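Local coordinates for protein glutathione S-transferase omega-like 2 (Saccharomyces cerevisiae, PDB 5LKB) that acts as a glutathione-dependent '1-Cys' thiol transferase, reduces dehydroascorbate and dimethylarsinic acid, and reacts with glutathionyl-(hydro)quinones, at residues F94-R106 and Q124-Y136. Numbering follows the deposited sequence.
Sequences FLEHWHDVAGGIR and QRFMVDATNEPHY
Met127 lays its terminal methyl over one face of the His97 imidazole, CE standing 3.9 Å from the ring centroid in a CH-pi contact, while SD lies obliquely to the same ring. Bends at chi2 (-51°) and chi3 (-55°) curl the thioether back, so that CE also rests against two carbonyl oxygens, at 3.4 Å from both Gly103 O and Gly104 O. An alanine in place of His97 would probably leave this methyl without its aromatic floor and the thioether freer to turn. Gly104, within the type I' turn from Ala102 to Ile105, lets the methyl come close to the backbone.

Beyond the turn, Arg106 N donates to Met127 O at 2.8 Å in a nearly straight bond (163°), and Ile105 CA adds a CH···O contact to that oxygen. The Arg106 guanidinium places one face against Val128 CG2, and a water in its plane links NH2 to Phe126 O. Ile105 CD1 reaches Thr131 CG2 at 3.8 Å. At the other end Pro134 CB approaches the Trp98 indole obliquely, 3.8 Å from NE1, and NE1 donates to a second water.

Each loop is braced from within. Asp100 OD2 accepts from Ala102 N and Gly104 N on opposite faces of its carboxylate, the former bond closing an Asx turn; Arg125 grips Asp129 side-on through NE and NH2. From outside the segment, Trp72 NE1 hydrogen-bonds Asp129 OD1.

The contact thus joins the short helix 95-98 and the turn after it to the irregular segment 124-136, in the thioredoxin-like N-terminal domain beside its sheet: Trp98 and Thr131 make backbone hydrogen bonds with Cys67 and Val69, respectively, of edge strand 66-69, Pro134 packs on Trp39 of strand 38-42, and Val128 O accepts from His341 of helix 339-349.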
ATOM      1  N   PHE A  94      20.637 -25.024  22.811  1.00 36.10           N
ATOM      2  CA  PHE A  94      19.192 -24.905  23.123  1.00 35.62           C
ATOM      3  C   PHE A  94      18.934 -24.130  24.417  1.00 34.84           C
ATOM      4  O   PHE A  94      17.978 -23.367  24.515  1.00 28.24           O
ATOM      5  CB  PHE A  94      18.440 -26.261  23.103  1.00 38.16           C
ATOM      6  CG  PHE A  94      18.931 -27.265  24.129  1.00 38.35           C
ATOM      7  CD1 PHE A  94      18.685 -27.078  25.483  1.00 41.80           C
ATOM      8  CD2 PHE A  94      19.625 -28.405  23.720  1.00 41.84           C
ATOM      9  CE1 PHE A  94      19.150 -28.007  26.429  1.00 43.46           C
ATOM     10  CE2 PHE A  94      20.089 -29.330  24.644  1.00 45.57           C
ATOM     11  CZ  PHE A  94      19.848 -29.138  26.003  1.00 45.49           C
ATOM     12  N   LEU A  95      19.797 -24.316  25.419  1.00 34.42           N
ATOM     13  CA  LEU A  95      19.681 -23.522  26.630  1.00 32.86           C
ATOM     14  C   LEU A  95      19.665 -22.033  26.304  1.00 38.25           C
ATOM     15  O   LEU A  95      18.807 -21.280  26.794  1.00 35.78           O
ATOM     16  CB  LEU A  95      20.845 -23.863  27.543  1.00 36.80           C
ATOM     17  CG  LEU A  95      20.765 -23.106  28.846  1.00 42.12           C
ATOM     18  CD1 LEU A  95      19.770 -23.814  29.725  1.00 42.94           C
ATOM     19  CD2 LEU A  95      22.142 -23.026  29.492  1.00 45.70           C
ATOM     20  N   GLU A  96      20.598 -21.604  25.444  1.00 31.60           N
ATOM     21  CA  GLU A  96      20.698 -20.204  25.033  1.00 31.49           C
ATOM     22  C   GLU A  96      19.436 -19.766  24.283  1.00 29.76           C
ATOM     23  O   GLU A  96      18.950 -18.642  24.475  1.00 31.42           O
ATOM     24  CB  GLU A  96      21.905 -20.033  24.106  1.00 30.87           C
ATOM     25  N   HIS A  97      18.901 -20.653  23.438  1.00 24.25           N
ATOM     26  CA  HIS A  97      17.695 -20.380  22.649  1.00 22.81           C
ATOM     27  C   HIS A  97      16.487 -20.132  23.540  1.00 26.36           C
ATOM     28  O   HIS A  97      15.809 -19.114  23.412  1.00 22.75           O
ATOM     29  CB  HIS A  97      17.413 -21.559  21.745  1.00 23.10           C
ATOM     30  CG  HIS A  97      18.484 -21.781  20.723  1.00 26.52           C
ATOM     31  ND1 HIS A  97      18.581 -22.937  19.985  1.00 32.24           N
ATOM     32  CD2 HIS A  97      19.528 -20.998  20.348  1.00 27.00           C
ATOM     33  CE1 HIS A  97      19.615 -22.838  19.160  1.00 29.31           C
ATOM     34  NE2 HIS A  97      20.215 -21.682  19.374  1.00 33.50           N
ATOM     35  N   TRP A  98      16.205 -21.061  24.463  1.00 22.56           N
ATOM     36  CA  TRP A  98      15.033 -20.927  25.309  1.00 23.46           C
ATOM     37  C   TRP A  98      15.075 -19.665  26.146  1.00 23.42           C
ATOM     38  O   TRP A  98      14.018 -19.112  26.496  1.00 20.61           O
ATOM     39  CB  TRP A  98      14.983 -22.116  26.251  1.00 22.33           C
ATOM     40  CG  TRP A  98      14.871 -23.415  25.609  1.00 24.74           C
ATOM     41  CD1 TRP A  98      14.438 -23.682  24.364  1.00 23.58           C
ATOM     42  CD2 TRP A  98      15.176 -24.676  26.209  1.00 24.35           C
ATOM     43  NE1 TRP A  98      14.463 -25.024  24.113  1.00 23.45           N
ATOM     44  CE2 TRP A  98      14.909 -25.664  25.256  1.00 24.73           C
ATOM     45  CE3 TRP A  98      15.682 -25.053  27.464  1.00 30.77           C
ATOM     46  CZ2 TRP A  98      15.111 -27.016  25.502  1.00 33.25           C
ATOM     47  CZ3 TRP A  98      15.858 -26.399  27.722  1.00 29.40           C
ATOM     48  CH2 TRP A  98      15.595 -27.362  26.743  1.00 31.98           C
ATOM     49  N   HIS A  99      16.266 -19.197  26.505  1.00 20.07           N
ATOM     50  CA  HIS A  99      16.447 -18.037  27.345  1.00 20.08           C
ATOM     51  C   HIS A  99      16.843 -16.790  26.578  1.00 21.95           C
ATOM     52  O   HIS A  99      17.222 -15.787  27.186  1.00 22.61           O
ATOM     53  CB  HIS A  99      17.454 -18.353  28.458  1.00 23.97           C
ATOM     54  CG  HIS A  99      16.952 -19.382  29.418  1.00 24.84           C
ATOM     55  ND1 HIS A  99      17.744 -19.966  30.378  1.00 41.72           N
ATOM     56  CD2 HIS A  99      15.720 -19.928  29.559  1.00 30.75           C
ATOM     57  CE1 HIS A  99      17.018 -20.828  31.071  1.00 40.96           C
ATOM     58  NE2 HIS A  99      15.789 -20.840  30.584  1.00 29.58           N
ATOM     59  N   ASP A 100      16.715 -16.818  25.244  1.00 21.75           N
ATOM     60  CA  ASP A 100      16.992 -15.670  24.393  1.00 23.07           C
ATOM     61  C   ASP A 100      15.737 -14.803  24.340  1.00 21.43           C
ATOM     62  O   ASP A 100      14.628 -15.297  24.551  1.00 20.21           O
ATOM     63  CB  ASP A 100      17.350 -16.164  22.984  1.00 23.03           C
ATOM     64  CG  ASP A 100      17.444 -15.037  21.923  1.00 21.67           C
ATOM     65  OD1 ASP A 100      18.476 -14.317  21.970  1.00 24.91           O
ATOM     66  OD2 ASP A 100      16.567 -14.930  21.013  1.00 21.40           O
ATOM     67  N   VAL A 101      15.934 -13.495  24.100  1.00 22.46           N
ATOM     68  CA  VAL A 101      14.803 -12.546  24.014  1.00 23.80           C
ATOM     69  C   VAL A 101      13.771 -12.920  22.964  1.00 19.37           C
ATOM     70  O   VAL A 101      12.599 -12.558  23.095  1.00 20.55           O
ATOM     71  CB  VAL A 101      15.267 -11.090  23.790  1.00 25.93           C
ATOM     72  CG1 VAL A 101      16.060 -10.573  24.964  1.00 26.57           C
ATOM     73  CG2 VAL A 101      16.056 -10.992  22.498  1.00 25.25           C
ATOM     74  N   ALA A 102      14.178 -13.586  21.898  1.00 19.52           N
ATOM     75  CA  ALA A 102      13.306 -14.015  20.812  1.00 17.85           C
ATOM     76  C   ALA A 102      13.320 -15.529  20.611  1.00 17.60           C
ATOM     77  O   ALA A 102      13.083 -16.027  19.525  1.00 20.44           O
ATOM     78  CB  ALA A 102      13.678 -13.253  19.537  1.00 18.12           C
ATOM     79  N   GLY A 103      13.518 -16.288  21.708  1.00 18.99           N
ATOM     80  CA  GLY A 103      13.475 -17.739  21.571  1.00 18.34           C
ATOM     81  C   GLY A 103      14.594 -18.370  20.767  1.00 19.30           C
ATOM     82  O   GLY A 103      14.480 -19.545  20.387  1.00 20.96           O
ATOM     83  N   GLY A 104      15.603 -17.597  20.410  1.00 21.22           N
ATOM     84  CA  GLY A 104      16.703 -18.060  19.559  1.00 20.99           C
ATOM     85  C   GLY A 104      16.502 -17.856  18.072  1.00 22.20           C
ATOM     86  O   GLY A 104      17.397 -18.227  17.285  1.00 23.87           O
ATOM     87  N   ILE A 105      15.356 -17.315  17.649  1.00 19.32           N
ATOM     88  CA  ILE A 105      15.111 -17.119  16.222  1.00 20.10           C
ATOM     89  C   ILE A 105      16.158 -16.174  15.656  1.00 21.97           C
ATOM     90  O   ILE A 105      16.373 -15.076  16.176  1.00 23.14           O
ATOM     91  CB  ILE A 105      13.700 -16.573  15.986  1.00 17.03           C
ATOM     92  CG1 ILE A 105      12.625 -17.603  16.369  1.00 19.55           C
ATOM     93  CG2 ILE A 105      13.559 -16.078  14.518  1.00 19.05           C
ATOM     94  CD1 ILE A 105      12.605 -18.850  15.548  1.00 18.75           C
ATOM     95  N   ARG A 106      16.771 -16.579  14.552  1.00 21.39           N
ATOM     96  CA  ARG A 106      17.828 -15.777  13.935  1.00 21.37           C
ATOM     97  C   ARG A 106      17.188 -14.842  12.880  1.00 28.42           C
ATOM     98  O   ARG A 106      17.277 -13.645  13.078  1.00 37.00           O
ATOM     99  CB  ARG A 106      18.900 -16.678  13.300  1.00 28.78           C
ATOM    100  CG  ARG A 106      19.632 -17.565  14.277  1.00 32.56           C
ATOM    101  CD  ARG A 106      20.888 -18.267  13.625  1.00 37.79           C
ATOM    102  NE  ARG A 106      20.671 -19.708  13.398  1.00 36.85           N
ATOM    103  CZ  ARG A 106      20.482 -20.266  12.206  1.00 38.99           C
ATOM    104  NH1 ARG A 106      20.496 -19.544  11.097  1.00 37.23           N
ATOM    105  NH2 ARG A 106      20.292 -21.568  12.128  1.00 42.49           N
ATOM    106  N   GLN A 124      11.031 -24.797   6.278  1.00 23.00           N
ATOM    107  CA  GLN A 124      11.369 -25.555   7.486  1.00 26.99           C
ATOM    108  C   GLN A 124      12.777 -25.251   7.974  1.00 26.60           C
ATOM    109  O   GLN A 124      13.543 -26.153   8.344  1.00 29.06           O
ATOM    110  CB  GLN A 124      11.159 -27.054   7.239  1.00 25.39           C
ATOM    111  CG  GLN A 124       9.684 -27.426   7.070  1.00 30.55           C
ATOM    112  CD  GLN A 124       9.427 -28.919   6.935  1.00 38.86           C
ATOM    113  OE1 GLN A 124      10.175 -29.752   7.449  1.00 40.17           O
ATOM    114  NE2 GLN A 124       8.333 -29.261   6.263  1.00 44.70           N
ATOM    115  N   ARG A 125      13.146 -23.964   8.021  1.00 23.95           N
ATOM    116  CA  ARG A 125      14.482 -23.554   8.430  1.00 22.50           C
ATOM    117  C   ARG A 125      14.550 -23.480   9.951  1.00 24.48           C
ATOM    118  O   ARG A 125      14.017 -22.563  10.563  1.00 23.43           O
ATOM    119  CB  ARG A 125      14.816 -22.213   7.796  1.00 23.33           C
ATOM    120  CG  ARG A 125      14.915 -22.295   6.251  1.00 23.62           C
ATOM    121  CD  ARG A 125      15.134 -20.921   5.694  1.00 25.16           C
ATOM    122  NE  ARG A 125      14.011 -20.053   6.007  1.00 21.71           N
ATOM    123  CZ  ARG A 125      14.004 -18.734   5.795  1.00 24.19           C
ATOM    124  NH1 ARG A 125      15.057 -18.106   5.260  1.00 23.72           N
ATOM    125  NH2 ARG A 125      12.925 -18.052   6.102  1.00 22.80           N
ATOM    126  N   PHE A 126      15.143 -24.486  10.590  1.00 25.74           N
ATOM    127  CA  PHE A 126      15.087 -24.530  12.036  1.00 26.36           C
ATOM    128  C   PHE A 126      15.814 -23.339  12.652  1.00 23.79           C
ATOM    129  O   PHE A 126      16.925 -22.981  12.257  1.00 25.90           O
ATOM    130  CB  PHE A 126      15.649 -25.853  12.549  1.00 30.07           C
ATOM    131  CG  PHE A 126      15.336 -26.119  14.000  1.00 28.43           C
ATOM    132  CD1 PHE A 126      14.033 -26.376  14.395  1.00 28.78           C
ATOM    133  CD2 PHE A 126      16.331 -26.079  14.942  1.00 28.40           C
ATOM    134  CE1 PHE A 126      13.734 -26.638  15.780  1.00 30.19           C
ATOM    135  CE2 PHE A 126      16.046 -26.323  16.288  1.00 33.22           C
ATOM    136  CZ  PHE A 126      14.743 -26.598  16.693  1.00 30.43           C
ATOM    137  N   MET A 127      15.183 -22.736  13.672  1.00 21.95           N
ATOM    138  CA  MET A 127      15.651 -21.525  14.343  1.00 19.46           C
ATOM    139  C   MET A 127      15.583 -20.280  13.469  1.00 19.90           C
ATOM    140  O   MET A 127      16.127 -19.253  13.845  1.00 21.07           O
ATOM    141  CB  MET A 127      17.027 -21.701  14.988  1.00 22.11           C
ATOM    142  CG  MET A 127      17.066 -22.869  15.988  1.00 27.97           C
ATOM    143  SD  MET A 127      15.756 -22.897  17.268  1.00 26.76           S
ATOM    144  CE  MET A 127      16.060 -21.310  17.895  1.00 20.93           C
ATOM    145  N   VAL A 128      14.905 -20.355  12.329  1.00 19.36           N
ATOM    146  CA  VAL A 128      14.736 -19.207  11.425  1.00 20.95           C
ATOM    147  C   VAL A 128      13.238 -18.984  11.223  1.00 18.79           C
ATOM    148  O   VAL A 128      12.736 -17.908  11.586  1.00 20.59           O
ATOM    149  CB  VAL A 128      15.479 -19.390  10.093  1.00 20.31           C
ATOM    150  CG1 VAL A 128      15.191 -18.200   9.201  1.00 22.60           C
ATOM    151  CG2 VAL A 128      16.955 -19.524  10.339  1.00 21.09           C
ATOM    152  N   ASP A 129      12.516 -19.988  10.691  1.00 19.70           N
ATOM    153  CA  ASP A 129      11.069 -19.907  10.534  1.00 19.24           C
ATOM    154  C   ASP A 129      10.313 -20.164  11.837  1.00 18.99           C
ATOM    155  O   ASP A 129       9.189 -19.689  11.980  1.00 17.41           O
ATOM    156  CB  ASP A 129      10.614 -20.892   9.475  1.00 19.05           C
ATOM    157  CG  ASP A 129      11.188 -20.569   8.108  1.00 22.11           C
ATOM    158  OD1 ASP A 129      11.003 -19.406   7.650  1.00 19.64           O
ATOM    159  OD2 ASP A 129      11.753 -21.504   7.486  1.00 21.27           O
ATOM    160  N   ALA A 130      10.880 -20.957  12.762  1.00 18.56           N
ATOM    161  CA  ALA A 130      10.165 -21.425  13.950  1.00 19.83           C
ATOM    162  C   ALA A 130      11.154 -22.185  14.801  1.00 21.29           C
ATOM    163  O   ALA A 130      12.259 -22.527  14.355  1.00 21.39           O
ATOM    164  CB  ALA A 130       9.014 -22.338  13.585  1.00 19.36           C
ATOM    165  N   THR A 131      10.764 -22.367  16.071  1.00 20.14           N
ATOM    166  CA  THR A 131      11.413 -23.370  16.904  1.00 21.31           C
ATOM    167  C   THR A 131      10.500 -24.576  17.021  1.00 21.50           C
ATOM    168  O   THR A 131       9.387 -24.623  16.513  1.00 22.30           O
ATOM    169  CB  THR A 131      11.742 -22.821  18.309  1.00 19.50           C
ATOM    170  OG1 THR A 131      10.533 -22.733  19.091  1.00 19.50           O
ATOM    171  CG2 THR A 131      12.312 -21.446  18.281  1.00 18.72           C
ATOM    172  N   ASN A 132      10.999 -25.557  17.771  1.00 24.67           N
ATOM    173  CA  ASN A 132      10.194 -26.683  18.177  1.00 24.85           C
ATOM    174  C   ASN A 132       9.407 -26.306  19.424  1.00 23.86           C
ATOM    175  O   ASN A 132       9.640 -25.275  20.064  1.00 20.43           O
ATOM    176  CB  ASN A 132      11.091 -27.898  18.420  1.00 27.41           C
ATOM    177  CG  ASN A 132      12.077 -27.694  19.562  1.00 26.47           C
ATOM    178  OD1 ASN A 132      12.593 -26.599  19.797  1.00 31.55           O
ATOM    179  ND2 ASN A 132      12.396 -28.785  20.267  1.00 28.20           N
ATOM    180  N   GLU A 133       8.459 -27.186  19.776  1.00 27.63           N
ATOM    181  CA  GLU A 133       7.811 -27.164  21.078  1.00 26.39           C
ATOM    182  C   GLU A 133       8.640 -28.129  21.939  1.00 25.01           C
ATOM    183  O   GLU A 133       8.548 -29.348  21.732  1.00 29.14           O
ATOM    184  CB  GLU A 133       6.346 -27.609  20.927  1.00 27.05           C
ATOM    185  CG  GLU A 133       5.467 -27.391  22.168  1.00 26.31           C
ATOM    186  CD  GLU A 133       5.964 -28.252  23.327  1.00 28.63           C
ATOM    187  OE1 GLU A 133       5.742 -29.485  23.218  1.00 27.55           O
ATOM    188  OE2 GLU A 133       6.594 -27.703  24.255  1.00 24.73           O
ATOM    189  N   PRO A 134       9.491 -27.632  22.837  1.00 23.39           N
ATOM    190  CA  PRO A 134      10.549 -28.481  23.423  1.00 25.43           C
ATOM    191  C   PRO A 134      10.130 -29.354  24.597  1.00 27.78           C
ATOM    192  O   PRO A 134      10.926 -30.221  24.963  1.00 31.79           O
ATOM    193  CB  PRO A 134      11.599 -27.458  23.873  1.00 26.09           C
ATOM    194  CG  PRO A 134      10.753 -26.258  24.287  1.00 26.95           C
ATOM    195  CD  PRO A 134       9.552 -26.248  23.365  1.00 24.99           C
ATOM    196  N   HIS A 135       8.942 -29.187  25.174  1.00 27.62           N
ATOM    197  CA  HIS A 135       8.590 -29.992  26.351  1.00 25.06           C
ATOM    198  C   HIS A 135       7.896 -31.307  25.989  1.00 33.45           C
ATOM    199  O   HIS A 135       8.182 -32.350  26.613  1.00 31.73           O
ATOM    200  CB  HIS A 135       7.761 -29.136  27.302  1.00 26.54           C
ATOM    201  CG  HIS A 135       8.488 -27.931  27.770  1.00 28.92           C
ATOM    202  ND1 HIS A 135       9.576 -27.993  28.605  1.00 30.03           N
ATOM    203  CD2 HIS A 135       8.344 -26.627  27.435  1.00 27.32           C
ATOM    204  CE1 HIS A 135      10.036 -26.775  28.825  1.00 32.56           C
ATOM    205  NE2 HIS A 135       9.293 -25.927  28.126  1.00 25.90           N
ATOM    206  N   TYR A 136       7.044 -31.297  24.971  1.00 30.68           N
ATOM    207  CA  TYR A 136       6.247 -32.448  24.568  1.00 29.35           C
ATOM    208  C   TYR A 136       6.389 -32.827  23.113  1.00 29.36           C
ATOM    209  O   TYR A 136       5.731 -33.786  22.682  1.00 31.00           O
ATOM    210  CB  TYR A 136       4.760 -32.178  24.868  1.00 28.77           C
ATOM    211  CG  TYR A 136       4.584 -31.416  26.156  1.00 30.83           C
ATOM    212  CD1 TYR A 136       4.716 -32.048  27.393  1.00 29.10           C
ATOM    213  CD2 TYR A 136       4.346 -30.056  26.154  1.00 27.92           C
ATOM    214  CE1 TYR A 136       4.607 -31.339  28.565  1.00 29.68           C
ATOM    215  CE2 TYR A 136       4.225 -29.335  27.318  1.00 29.45           C
ATOM    216  CZ  TYR A 136       4.361 -29.979  28.543  1.00 29.77           C
ATOM    217  OH  TYR A 136       4.266 -29.236  29.708  1.00 28.86           O
TER
HETATM  218  O   HOH W   1      14.518 -26.458  21.375  1.00 28.05           O
HETATM  219  O   HOH W   2      19.411 -23.884  13.676  1.00 38.36           O